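Local coordinates for uncharacterized protein (Cytophaga hutchinsonii ATCC 33406, PDB 3FF4) that is of unknown function but carries a Rossmann-type CoA-binding domain, and so probably binds coenzyme A or a related nucleotide, at residues E25-S29 against H30-F34; Y75-I78 against L79-P83. All coordinates share one frame; numbering follows the deposited sequence.

Contact 1 (E25-S29 against H30-F34)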
loop_
_atom_site.group_PDB
_atom_site.type_symbol
_atom_site.label_atom_id
_atom_site.label_comp_id
_atom_site.label_asym_id
_atom_site.label_seq_id
_atom_site.Cartn_x
_atom_site.Cartn_y
_atom_site.Cartn_z
ATOM N N GLU A 25 -5.383 -6.505 -8.244
ATOM C CA GLU A 25 -5.415 -7.373 -9.432
ATOM C C GLU A 25 -4.029 -7.597 -10.034
ATOM O O GLU A 25 -3.679 -8.735 -10.342
ATOM C CB GLU A 25 -6.311 -6.803 -10.534
ATOM C CG GLU A 25 -7.789 -6.897 -10.272
ATOM C CD GLU A 25 -8.641 -6.429 -11.464
ATOM O OE1 GLU A 25 -8.300 -5.387 -12.091
ATOM O OE2 GLU A 25 -9.652 -7.113 -11.766
ATOM N N ARG A 26 -3.255 -6.520 -10.228
ATOM C CA ARG A 26 -1.917 -6.691 -10.796
ATOM C C ARG A 26 -0.983 -7.416 -9.812
ATOM O O ARG A 26 -0.238 -8.293 -10.217
ATOM C CB ARG A 26 -1.287 -5.371 -11.264
ATOM C CG ARG A 26 -2.000 -4.645 -12.392
ATOM C CD ARG A 26 -1.950 -5.377 -13.736
ATOM N NE ARG A 26 -3.090 -6.271 -13.848
ATOM C CZ ARG A 26 -3.022 -7.534 -14.259
ATOM N NH1 ARG A 26 -1.869 -8.064 -14.621
ATOM N NH2 ARG A 26 -4.110 -8.272 -14.312
ATOM N N LEU A 27 -1.015 -7.044 -8.530
ATOM C CA LEU A 27 -0.176 -7.717 -7.530
ATOM C C LEU A 27 -0.473 -9.197 -7.524
ATOM O O LEU A 27 0.436 -10.043 -7.599
ATOM C CB LEU A 27 -0.433 -7.130 -6.140
ATOM C CG LEU A 27 0.179 -5.747 -5.911
ATOM C CD1 LEU A 27 -0.496 -5.023 -4.739
ATOM C CD2 LEU A 27 1.736 -5.820 -5.727
ATOM N N LYS A 28 -1.765 -9.506 -7.463
ATOM C CA LYS A 28 -2.205 -10.888 -7.442
ATOM C C LYS A 28 -1.740 -11.633 -8.681
ATOM O O LYS A 28 -1.201 -12.720 -8.559
ATOM C CB LYS A 28 -3.714 -11.005 -7.281
ATOM C CG LYS A 28 -4.173 -12.444 -7.273
ATOM C CD LYS A 28 -5.648 -12.584 -6.953
ATOM C CE LYS A 28 -6.147 -13.950 -7.425
ATOM N NZ LYS A 28 -6.764 -14.576 -6.254
ATOM N N SER A 29 -1.916 -11.052 -9.867
ATOM C CA SER A 29 -1.572 -11.798 -11.088
ATOM C C SER A 29 -0.069 -11.946 -11.208
ATOM O O SER A 29 0.405 -12.828 -11.921
ATOM C CB SER A 29 -2.150 -11.174 -12.369
ATOM O OG SER A 29 -1.548 -9.919 -12.604
ATOM N N HIS A 30 0.672 -11.079 -10.526
ATOM C CA HIS A 30 2.128 -11.200 -10.469
ATOM C C HIS A 30 2.601 -12.162 -9.381
ATOM O O HIS A 30 3.769 -12.519 -9.355
ATOM C CB HIS A 30 2.820 -9.829 -10.337
ATOM C CG HIS A 30 2.995 -9.117 -11.644
ATOM N ND1 HIS A 30 2.053 -8.251 -12.152
ATOM C CD2 HIS A 30 3.989 -9.165 -12.560
ATOM C CE1 HIS A 30 2.466 -7.781 -13.315
ATOM N NE2 HIS A 30 3.641 -8.319 -13.582
ATOM N N GLY A 31 1.701 -12.593 -8.498
ATOM C CA GLY A 31 2.042 -13.616 -7.501
ATOM C C GLY A 31 2.430 -13.085 -6.124
ATOM O O GLY A 31 2.790 -13.857 -5.230
ATOM N N HIS A 32 2.368 -11.771 -5.955
ATOM C CA HIS A 32 2.576 -11.168 -4.641
ATOM C C HIS A 32 1.369 -11.419 -3.743
ATOM O O HIS A 32 0.237 -11.370 -4.217
ATOM C CB HIS A 32 2.793 -9.659 -4.776
ATOM C CG HIS A 32 3.934 -9.309 -5.684
ATOM N ND1 HIS A 32 5.251 -9.347 -5.273
ATOM C CD2 HIS A 32 3.956 -8.943 -6.986
ATOM C CE1 HIS A 32 6.035 -8.997 -6.282
ATOM N NE2 HIS A 32 5.272 -8.754 -7.334
ATOM N N GLU A 33 1.616 -11.679 -2.460
ATOM C CA GLU A 33 0.551 -11.680 -1.457
ATOM C C GLU A 33 0.130 -10.228 -1.171
ATOM O O GLU A 33 0.955 -9.405 -0.758
ATOM C CB GLU A 33 1.016 -12.371 -0.177
ATOM C CG GLU A 33 0.110 -12.119 1.009
ATOM C CD GLU A 33 0.523 -12.926 2.234
ATOM O OE1 GLU A 33 1.747 -13.211 2.411
ATOM O OE2 GLU A 33 -0.390 -13.294 3.004
ATOM N N PHE A 34 -1.132 -9.904 -1.444
ATOM C CA PHE A 34 -1.662 -8.564 -1.115
ATOM C C PHE A 34 -2.530 -8.635 0.140
ATOM O O PHE A 34 -3.213 -9.666 0.396
ATOM C CB PHE A 34 -2.424 -7.921 -2.296
ATOM C CG PHE A 34 -3.798 -8.475 -2.512
ATOM C CD1 PHE A 34 -4.920 -7.823 -1.971
ATOM C CD2 PHE A 34 -3.981 -9.653 -3.233
ATOM C CE1 PHE A 34 -6.203 -8.354 -2.146
ATOM C CE2 PHE A 34 -5.260 -10.195 -3.405
ATOM C CZ PHE A 34 -6.376 -9.528 -2.868
#

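Contact 2 (Y75-I78 against L79-P83)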
loop_
_atom_site.group_PDB
_atom_site.type_symbol
_atom_site.label_atom_id
_atom_site.label_comp_id
_atom_site.label_asym_id
_atom_site.label_seq_id
_atom_site.Cartn_x
_atom_site.Cartn_y
_atom_site.Cartn_z
ATOM N N TYR A 75 0.117 7.500 10.046
ATOM C CA TYR A 75 1.589 7.602 10.152
ATOM C C TYR A 75 2.170 6.552 11.119
ATOM O O TYR A 75 3.059 5.777 10.769
ATOM C CB TYR A 75 1.988 8.996 10.669
ATOM C CG TYR A 75 1.988 10.146 9.672
ATOM C CD1 TYR A 75 1.400 10.029 8.417
ATOM C CD2 TYR A 75 2.551 11.384 10.023
ATOM C CE1 TYR A 75 1.394 11.100 7.524
ATOM C CE2 TYR A 75 2.549 12.452 9.133
ATOM C CZ TYR A 75 1.977 12.297 7.885
ATOM O OH TYR A 75 1.965 13.348 7.004
ATOM N N ASN A 76 1.666 6.539 12.343
ATOM C CA ASN A 76 2.202 5.633 13.354
ATOM C C ASN A 76 1.939 4.172 13.018
ATOM O O ASN A 76 2.762 3.323 13.329
ATOM C CB ASN A 76 1.667 5.985 14.744
ATOM C CG ASN A 76 2.269 7.263 15.273
ATOM O OD1 ASN A 76 3.345 7.698 14.825
ATOM N ND2 ASN A 76 1.577 7.895 16.225
ATOM N N TYR A 77 0.813 3.893 12.359
ATOM C CA TYR A 77 0.511 2.531 11.916
ATOM C C TYR A 77 1.510 2.068 10.847
ATOM O O TYR A 77 2.079 0.970 10.935
ATOM C CB TYR A 77 -0.938 2.404 11.427
ATOM C CG TYR A 77 -1.304 1.009 10.928
ATOM C CD1 TYR A 77 -1.223 -0.112 11.783
ATOM C CD2 TYR A 77 -1.680 0.802 9.596
ATOM C CE1 TYR A 77 -1.522 -1.397 11.315
ATOM C CE2 TYR A 77 -2.012 -0.493 9.117
ATOM C CZ TYR A 77 -1.915 -1.563 9.978
ATOM O OH TYR A 77 -2.222 -2.801 9.519
ATOM N N ILE A 78 1.750 2.930 9.873
ATOM C CA ILE A 78 2.714 2.620 8.821
ATOM C C ILE A 78 4.097 2.327 9.459
ATOM O O ILE A 78 4.705 1.286 9.169
ATOM C CB ILE A 78 2.772 3.735 7.734
ATOM C CG1 ILE A 78 1.424 3.812 6.973
ATOM C CG2 ILE A 78 3.931 3.484 6.781
ATOM C CD1 ILE A 78 1.142 5.151 6.309
ATOM N N LEU A 79 4.543 3.226 10.342
ATOM C CA LEU A 79 5.785 3.024 11.106
ATOM C C LEU A 79 5.790 1.697 11.878
ATOM O O LEU A 79 6.751 0.933 11.769
ATOM C CB LEU A 79 6.052 4.214 12.046
ATOM C CG LEU A 79 6.407 5.570 11.417
ATOM C CD1 LEU A 79 6.597 6.624 12.513
ATOM C CD2 LEU A 79 7.671 5.504 10.545
ATOM N N SER A 80 4.727 1.402 12.630
ATOM C CA SER A 80 4.668 0.130 13.374
ATOM C C SER A 80 4.764 -1.116 12.463
ATOM O O SER A 80 5.165 -2.177 12.928
ATOM C CB SER A 80 3.417 0.027 14.255
ATOM O OG SER A 80 2.280 -0.318 13.468
ATOM N N LEU A 81 4.392 -0.994 11.187
ATOM C CA LEU A 81 4.553 -2.125 10.285
ATOM C C LEU A 81 6.021 -2.363 9.901
ATOM O O LEU A 81 6.371 -3.447 9.403
ATOM C CB LEU A 81 3.705 -1.961 9.029
ATOM C CG LEU A 81 2.183 -1.974 9.204
ATOM C CD1 LEU A 81 1.494 -1.543 7.878
ATOM C CD2 LEU A 81 1.755 -3.375 9.636
ATOM N N LYS A 82 6.858 -1.348 10.107
ATOM C CA LYS A 82 8.276 -1.396 9.705
ATOM C C LYS A 82 8.470 -2.000 8.300
ATOM O O LYS A 82 9.254 -2.929 8.127
ATOM C CB LYS A 82 9.113 -2.166 10.748
ATOM C CG LYS A 82 9.159 -1.496 12.125
ATOM C CD LYS A 82 10.133 -2.231 13.076
ATOM C CE LYS A 82 11.501 -1.477 13.176
ATOM N NZ LYS A 82 12.665 -2.344 13.610
ATOM N N PRO A 83 7.758 -1.481 7.280
ATOM C CA PRO A 83 7.941 -2.069 5.953
ATOM C C PRO A 83 9.311 -1.695 5.406
ATOM O O PRO A 83 9.891 -0.734 5.883
ATOM C CB PRO A 83 6.877 -1.360 5.114
ATOM C CG PRO A 83 6.690 -0.040 5.760
ATOM C CD PRO A 83 6.850 -0.316 7.253
#

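Contact 1 (E25-S29 against H30-F34)
A Schellman motif closes helix 19-30, and across it Gly31, His32 and His30 turn their N-H groups back onto the carbonyls of Arg26, Leu27 and Lys28. The turn leads straight into strand 34-37, an edge strand of the parallel sheet, so this is the helix-to-strand return of a Rossmann-type beta-alpha-beta unit. Gly31 has a phi of 97°, and its N-H bonds to Lys28 O at 2.9 Å. His32 N bonds the carbonyl one residue earlier, Leu27 O, at 3.1 Å, five residues back, and these two bonds are the pair that defines the motif. The carbonyl of Arg26 is gripped by three donors: His30 N, Ser29 OG and the ring nitrogen His30 ND1. Ser29 OG can bend back to it because chi1 of 66° sets the hydroxyl between its own backbone N and carbonyl carbon. The imidazole of His30 meets Arg26 O with its edge, the oxygen lying almost exactly in the ring plane, and this bond should restrain rotation of the ring. Beneath the turn the contact becomes apolar. Leu27, packed on Thr7 and Ile9 of the neighbouring strand 7-10, crosses the His32 side chain at about a right angle, with Leu27 CD2 4.0 Å from His32 CD2. His32 ND1 is hydrogen-bonded to Lys5 N, near the start of the chain. Further on, Leu27 CD1 touches Phe34 CB at 4.3 Å, while Lys28 CB approaches Phe34 CE2 obliquely, also at 4.3 Å.

Contact 2 (Y75-I78 against L79-P83)
One face of the Tyr77 ring carries the isobutyl group of Leu81, one helical turn further on: Leu81 CD1 stands 4.2 Å from the ring centroid, 26° off the normal, a CH-pi contact. Leu81 CG lies over the same ring but toward its rim, and Leu81 CD2 comes to 4.0 Å from Tyr77 OH, so the side chain spans the phenol obliquely. Ser80 OG approaches the ring obliquely, 3.9 Å from Tyr77 CD1. Tyr77 is brought alongside by its first torsion: with CG anti to the backbone N (chi1 179°), the ring runs forward along helix 75-81 to meet Leu81, and its hydroxyl is held beyond by Pro54 O. The helix ends here. Tyr77 O accepts both Leu81 N, at 3.0 Å, and Ser80 OG, at 2.8 Å, the serine hydroxyl folding back onto the preceding turn. Leu79 N to Tyr75 O is nearly straight, at 177°, whereas Leu81 N also makes a weak bond to Ile78 O. Lys82 then leaves the helix with positive phi, and Pro83 sets its CD 3.3 Å from Ile78 O on the way to strand 85-88. Leu81 and Pro83 seat the helix end on Val62 of strand 61-64. The two carbonyls are therefore held unequally: Tyr77 O by two donors, Ile78 O by a weak bond and the CD contact, since proline has no N-H to give.

Contacts 1 and 2 illustrate one principle twice: each closes a helix just before a parallel strand of the same Rossmann-type sheet, 34-37 for contact 1 and 85-88 for contact 2. They lie on opposite sides of the chain's centre, their centres 22 Å apart, and do not touch. Both are partly buried: Leu27 and Leu81 meet alternate residues of strand 7-10, consistent with helices packed on opposite faces of the sheet, while Arg26, Lys28, Asn76 and Lys82 are exposed. Each has a serine hydroxyl bonded to the carbonyl three residues back. Contact 1 adds glycine, a Schellman pair and an imidazole donor; contact 2 has Lys82 with positive phi, Pro83 and a CH-pi contact.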